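Local structure of AxyAgu115A (Amphibacillus xylanus NBRC 15112, 6NPS) at residues F173-E178 against W214-S219; V746-L751 against V772-N777. The protein is a family GH115 alpha-glucuronidase that probably hydrolyses glucuronic acid side groups from arabinoglucuronoxylan, in coordinated action with alpha-arabinofuranosidases. The protein carries 3 engineered substitutions. One frame throughout, in Å; residues are numbered along the deposited sequence.

Contact 1. Residues F173-E178 against W214-S219; sequences FFINDE and WPAMWS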
loop_
_atom_site.group_PDB
_atom_site.type_symbol
_atom_site.label_atom_id
_atom_site.label_comp_id
_atom_site.label_asym_id
_atom_site.label_seq_id
_atom_site.Cartn_x
_atom_site.Cartn_y
_atom_site.Cartn_z
ATOM N N PHE A 173 29.534 -0.865 -33.082
ATOM C CA PHE A 173 28.363 -1.143 -32.291
ATOM C C PHE A 173 27.749 -2.503 -32.651
ATOM O O PHE A 173 28.104 -3.163 -33.635
ATOM C CB PHE A 173 27.334 0.000 -32.431
ATOM C CG PHE A 173 26.834 0.238 -33.871
ATOM C CD1 PHE A 173 25.809 -0.564 -34.429
ATOM C CD2 PHE A 173 27.355 1.276 -34.638
ATOM C CE1 PHE A 173 25.332 -0.331 -35.729
ATOM C CE2 PHE A 173 26.881 1.534 -35.948
ATOM C CZ PHE A 173 25.863 0.724 -36.498
ATOM N N PHE A 174 26.793 -2.876 -31.813
ATOM C CA PHE A 174 26.109 -4.171 -31.796
ATOM C C PHE A 174 24.622 -3.860 -31.892
ATOM O O PHE A 174 24.073 -3.185 -31.005
ATOM C CB PHE A 174 26.423 -4.884 -30.471
ATOM C CG PHE A 174 25.670 -6.168 -30.225
ATOM C CD1 PHE A 174 25.215 -6.960 -31.277
ATOM C CD2 PHE A 174 25.472 -6.604 -28.911
ATOM C CE1 PHE A 174 24.538 -8.148 -31.027
ATOM C CE2 PHE A 174 24.809 -7.802 -28.647
ATOM C CZ PHE A 174 24.341 -8.577 -29.718
ATOM N N ILE A 175 23.996 -4.261 -32.991
ATOM C CA ILE A 175 22.541 -4.248 -33.090
ATOM C C ILE A 175 22.005 -5.426 -32.280
ATOM O O ILE A 175 22.195 -6.578 -32.674
ATOM C CB ILE A 175 22.101 -4.351 -34.551
ATOM C CG1 ILE A 175 22.764 -3.261 -35.380
ATOM C CG2 ILE A 175 20.551 -4.356 -34.671
ATOM C CD1 ILE A 175 22.775 -3.639 -36.863
ATOM N N ASN A 176 21.318 -5.161 -31.168
ATOM C CA ASN A 176 20.889 -6.233 -30.278
ATOM C C ASN A 176 19.477 -5.944 -29.780
ATOM O O ASN A 176 18.873 -4.928 -30.121
ATOM C CB ASN A 176 21.857 -6.396 -29.098
ATOM C CG ASN A 176 21.575 -7.661 -28.245
ATOM O OD1 ASN A 176 21.713 -7.638 -27.017
ATOM N ND2 ASN A 176 21.185 -8.760 -28.904
ATOM N N ASP A 177 18.938 -6.856 -28.971
ATOM C CA ASP A 177 17.625 -6.667 -28.366
ATOM C C ASP A 177 16.619 -6.209 -29.423
ATOM O O ASP A 177 15.844 -5.270 -29.221
ATOM C CB ASP A 177 17.718 -5.668 -27.202
ATOM C CG ASP A 177 19.017 -5.811 -26.397
ATOM O OD1 ASP A 177 19.255 -6.908 -25.848
ATOM O OD2 ASP A 177 19.803 -4.842 -26.303
ATOM N N GLU A 178 16.676 -6.855 -30.591
ATOM C CA GLU A 178 16.122 -6.243 -31.790
ATOM C C GLU A 178 14.664 -6.614 -32.039
ATOM O O GLU A 178 14.089 -6.164 -33.035
ATOM C CB GLU A 178 17.002 -6.565 -33.016
ATOM C CG GLU A 178 16.987 -8.034 -33.498
ATOM C CD GLU A 178 18.170 -8.821 -32.946
ATOM O OE1 GLU A 178 18.788 -8.370 -31.942
ATOM O OE2 GLU A 178 18.469 -9.892 -33.484
ATOM N N TRP A 214 28.843 -5.869 -34.729
ATOM C CA TRP A 214 28.146 -7.106 -34.419
ATOM C C TRP A 214 26.730 -6.993 -34.970
ATOM O O TRP A 214 25.974 -6.085 -34.564
ATOM C CB TRP A 214 28.084 -7.388 -32.916
ATOM C CG TRP A 214 29.383 -7.659 -32.185
ATOM C CD1 TRP A 214 30.656 -7.738 -32.718
ATOM C CD2 TRP A 214 29.521 -7.863 -30.775
ATOM N NE1 TRP A 214 31.566 -7.956 -31.702
ATOM C CE2 TRP A 214 30.897 -8.037 -30.509
ATOM C CE3 TRP A 214 28.604 -7.881 -29.696
ATOM C CZ2 TRP A 214 31.392 -8.229 -29.211
ATOM C CZ3 TRP A 214 29.092 -8.055 -28.413
ATOM C CH2 TRP A 214 30.480 -8.221 -28.177
ATOM N N PRO A 215 26.326 -7.874 -35.865
ATOM C CA PRO A 215 25.007 -7.757 -36.492
ATOM C C PRO A 215 23.912 -8.334 -35.617
ATOM O O PRO A 215 24.147 -8.933 -34.560
ATOM C CB PRO A 215 25.157 -8.581 -37.764
ATOM C CG PRO A 215 26.104 -9.680 -37.347
ATOM C CD PRO A 215 27.077 -9.045 -36.366
ATOM N N ALA A 216 22.680 -8.107 -36.066
ATOM C CA ALA A 216 21.540 -8.704 -35.386
ATOM C C ALA A 216 21.634 -10.226 -35.450
ATOM O O ALA A 216 22.095 -10.800 -36.452
ATOM C CB ALA A 216 20.235 -8.219 -36.019
ATOM N N MET A 217 21.238 -10.871 -34.355
ATOM C CA MET A 217 21.482 -12.288 -34.176
ATOM C C MET A 217 20.367 -13.020 -33.450
ATOM O O MET A 217 20.497 -14.230 -33.251
ATOM C CB MET A 217 22.795 -12.520 -33.406
ATOM C CG MET A 217 22.861 -11.665 -32.150
ATOM S SD MET A 217 22.446 -12.419 -30.553
ATOM C CE MET A 217 24.101 -12.738 -29.950
ATOM N N TRP A 218 19.279 -12.354 -33.054
ATOM C CA TRP A 218 18.273 -13.078 -32.277
ATOM C C TRP A 218 17.429 -13.999 -33.150
ATOM O O TRP A 218 17.300 -15.195 -32.852
ATOM C CB TRP A 218 17.383 -12.117 -31.483
ATOM C CG TRP A 218 17.978 -11.854 -30.136
ATOM C CD1 TRP A 218 19.213 -12.250 -29.704
ATOM C CD2 TRP A 218 17.380 -11.146 -29.043
ATOM N NE1 TRP A 218 19.430 -11.824 -28.420
ATOM C CE2 TRP A 218 18.321 -11.147 -27.985
ATOM C CE3 TRP A 218 16.144 -10.509 -28.851
ATOM C CZ2 TRP A 218 18.061 -10.538 -26.754
ATOM C CZ3 TRP A 218 15.894 -9.904 -27.632
ATOM C CH2 TRP A 218 16.848 -9.922 -26.601
ATOM N N SER A 219 16.795 -13.461 -34.194
ATOM C CA SER A 219 16.040 -14.264 -35.159
ATOM C C SER A 219 16.539 -13.983 -36.575
ATOM O O SER A 219 15.765 -13.794 -37.529
ATOM C CB SER A 219 14.541 -14.005 -35.055
ATOM O OG SER A 219 14.181 -12.908 -35.876
#
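Phe174 leaves its strand with CG anti to the backbone N (chi1 173°), which lays the ring against Trp214, Pro215 and Met217. Phe174 CB already lies 3.8 Å from Trp214 CE3, and CG comes closer to that indole carbon. Phe174 CD1 presses on Trp214 CB at 3.3 Å, CD2 stays beside CE3, CE1 faces Pro215 O and Met217 CG, and CZ meets the Met217 methyl. The pair is T-shaped: the Trp214 edge points at one Phe174 face, planes 67° apart, while Asn176 CB lies over the rim of the opposite face. Parallel pairing sets this register, with Trp214 N bonded to Phe173 O (3.0 Å) and Ile175 N to Trp214 O (3.1 Å). Strands 170-174 and 212-214 are neighbours in the eight-stranded parallel sheet of the TIM-barrel family, and both segments leave it at the C-terminal ends, where such barrels carry their active sites; a glycerol lies beside Asn176. Further out, the Glu178 chain bends at chi2 so that OE2 takes Trp218 N on its syn lone pair, 2.6 Å and 162° at the hydrogen, with a weak bond from Met217 N. Asp177 CA makes a CH-pi contact over the six-membered ring of Trp218, 3.9 Å from its centroid.

Contact 2. Residues V746-L751 against V772-N777; sequences VDRDGL and VPVVNN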
loop_
_atom_site.group_PDB
_atom_site.type_symbol
_atom_site.label_atom_id
_atom_site.label_comp_id
_atom_site.label_asym_id
_atom_site.label_seq_id
_atom_site.Cartn_x
_atom_site.Cartn_y
_atom_site.Cartn_z
ATOM N N VAL A 746 8.880 36.543 6.664
ATOM C CA VAL A 746 9.592 36.948 7.872
ATOM C C VAL A 746 10.319 38.259 7.591
ATOM O O VAL A 746 11.135 38.338 6.665
ATOM C CB VAL A 746 10.575 35.858 8.324
ATOM C CG1 VAL A 746 11.498 36.386 9.412
ATOM C CG2 VAL A 746 9.797 34.648 8.845
ATOM N N ASP A 747 10.042 39.277 8.393
ATOM C CA ASP A 747 10.787 40.526 8.287
ATOM C C ASP A 747 12.065 40.383 9.095
ATOM O O ASP A 747 12.049 40.474 10.320
ATOM C CB ASP A 747 9.955 41.696 8.782
ATOM C CG ASP A 747 10.650 43.035 8.552
ATOM O OD1 ASP A 747 11.709 43.061 7.866
ATOM O OD2 ASP A 747 10.119 44.052 9.046
ATOM N N ARG A 748 13.183 40.169 8.407
ATOM C CA ARG A 748 14.475 39.970 9.051
ATOM C C ARG A 748 15.117 41.270 9.509
ATOM O O ARG A 748 16.118 41.226 10.232
ATOM C CB ARG A 748 15.406 39.209 8.090
ATOM C CG ARG A 748 14.871 37.796 7.794
ATOM C CD ARG A 748 15.891 36.978 6.995
ATOM N NE ARG A 748 15.515 35.570 6.832
ATOM C CZ ARG A 748 15.847 34.590 7.665
ATOM N NH1 ARG A 748 16.535 34.852 8.772
ATOM N NH2 ARG A 748 15.465 33.339 7.401
ATOM N N ASP A 749 14.549 42.415 9.148
ATOM C CA ASP A 749 15.138 43.710 9.492
ATOM C C ASP A 749 15.043 43.948 10.997
ATOM O O ASP A 749 13.962 44.231 11.525
ATOM C CB ASP A 749 14.433 44.814 8.707
ATOM C CG ASP A 749 15.143 46.196 8.822
ATOM O OD1 ASP A 749 16.384 46.258 8.996
ATOM O OD2 ASP A 749 14.435 47.228 8.746
ATOM N N GLY A 750 16.180 43.891 11.701
ATOM C CA GLY A 750 16.165 44.134 13.143
ATOM C C GLY A 750 15.756 42.926 13.974
ATOM O O GLY A 750 15.594 43.048 15.190
ATOM N N LEU A 751 15.608 41.774 13.348
ATOM C CA LEU A 751 15.243 40.541 14.040
ATOM C C LEU A 751 16.465 39.916 14.714
ATOM O O LEU A 751 17.537 39.791 14.099
ATOM C CB LEU A 751 14.648 39.573 13.032
ATOM C CG LEU A 751 13.928 38.290 13.439
ATOM C CD1 LEU A 751 12.680 38.681 14.194
ATOM C CD2 LEU A 751 13.576 37.530 12.194
ATOM N N VAL A 772 7.065 28.655 13.702
ATOM C CA VAL A 772 8.006 29.178 12.718
ATOM C C VAL A 772 9.257 29.648 13.449
ATOM O O VAL A 772 9.345 30.813 13.853
ATOM C CB VAL A 772 7.367 30.299 11.882
ATOM C CG1 VAL A 772 8.327 30.786 10.749
ATOM C CG2 VAL A 772 6.023 29.821 11.291
ATOM N N PRO A 773 10.256 28.787 13.626
ATOM C CA PRO A 773 11.530 29.238 14.197
ATOM C C PRO A 773 12.411 29.851 13.114
ATOM O O PRO A 773 12.390 29.445 11.953
ATOM C CB PRO A 773 12.132 27.940 14.752
ATOM C CG PRO A 773 11.638 26.882 13.769
ATOM C CD PRO A 773 10.252 27.334 13.311
ATOM N N VAL A 774 13.198 30.841 13.504
ATOM C CA VAL A 774 13.970 31.631 12.554
ATOM C C VAL A 774 15.410 31.721 13.037
ATOM O O VAL A 774 15.650 31.970 14.219
ATOM C CB VAL A 774 13.379 33.056 12.381
ATOM C CG1 VAL A 774 14.269 33.873 11.425
ATOM C CG2 VAL A 774 11.960 32.981 11.829
ATOM N N VAL A 775 16.360 31.551 12.125
ATOM C CA VAL A 775 17.761 31.884 12.369
ATOM C C VAL A 775 18.100 33.113 11.524
ATOM O O VAL A 775 17.855 33.140 10.310
ATOM C CB VAL A 775 18.686 30.692 12.049
ATOM C CG1 VAL A 775 20.144 31.145 11.983
ATOM C CG2 VAL A 775 18.496 29.561 13.092
ATOM N N ASN A 776 18.612 34.160 12.166
ATOM C CA ASN A 776 18.927 35.391 11.462
ATOM C C ASN A 776 20.394 35.770 11.614
ATOM O O ASN A 776 20.791 36.868 11.210
ATOM C CB ASN A 776 18.013 36.519 11.977
ATOM C CG ASN A 776 17.819 37.628 10.971
ATOM O OD1 ASN A 776 17.651 37.395 9.776
ATOM N ND2 ASN A 776 17.870 38.859 11.456
ATOM N N ASN A 777 21.162 34.936 12.301
ATOM C CA ASN A 777 22.608 34.977 12.320
ATOM C C ASN A 777 23.109 34.599 10.939
ATOM O O ASN A 777 22.838 33.491 10.481
ATOM C CB ASN A 777 23.082 33.967 13.357
ATOM C CG ASN A 777 24.495 34.175 13.773
ATOM O OD1 ASN A 777 25.265 34.829 13.062
ATOM N ND2 ASN A 777 24.864 33.627 14.930
#
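The Arg748 guanidinium and the Asn776 amide are tilted by only 24°, and they meet edge to edge. Asn776 OD1 and Val775 O both lie at the guanidinium edge, and Val774 CG1 approaches NH1 obliquely. Arg748 NH1 donates to both oxygens: to Asn776 OD1 at 3.0 Å, with the acceptor in the guanidinium plane and the donor on an OD1 lone pair, and to Val775 O at 2.7 Å, where NH1 stands above the carbonyl plane. Arg748 reaches them because its chain is extended from CG to NE, running antiparallel to the Asn776 side chain, so that CB, CG and CD all run alongside OD1.

The other end of the amide turns back to the loop. Asn776 CG is anti to the backbone N, and ND2 donates to Leu751 O at 2.8 Å and to Arg748 O at 3.2 Å. Arg748 O also accepts from Leu751 N, the bond closing the type II turn Arg748-Leu751, so one asparagine bridges both ends of that turn. Gly750 has phi/psi of 82°/7°, as suits the third position of such a turn. Overlapping the start of the beta turn, Asp747 OD1 accepts from Asp749 N in an Asx turn. The apolar part of the contact is made by Val746 CG2, which meets Val774 CG2 tip to tip at 4.0 Å, and by Leu751 CD2, which crosses to Val774 CG1 at 3.8 Å.

Arg748 NH2 is held by the carbonyls of Phe692 and Val697, tying in a further loop. Trp722 touches Leu751 and Val774, and Leu723 on strand 723-725 touches Val746. The contact thus joins the end of strand 739-746, in one five-stranded sheet, to the end of strand 766-775 in another, beside the turn leading into strand 754-763.

Contact 1 closes long before contact 2 opens along the chain, and the two lie on opposite sides of its centre, with centres 63 Å apart and nearest atoms about 51 Å apart. They share no strand or sheet. Contact 1 joins adjacent parallel strands within the eight-stranded sheet of the GH115 barrel region, whereas contact 2 spans two different five-stranded sheets of a later, beta-rich part of the chain. Long helices such as 537-558, 564-596 and 601-629 come between them in sequence. Given this distance, residues 746-751 and 772-777 do not touch the residues of contact 1 in this structure; each contact belongs to its own part of a large multidomain enzyme.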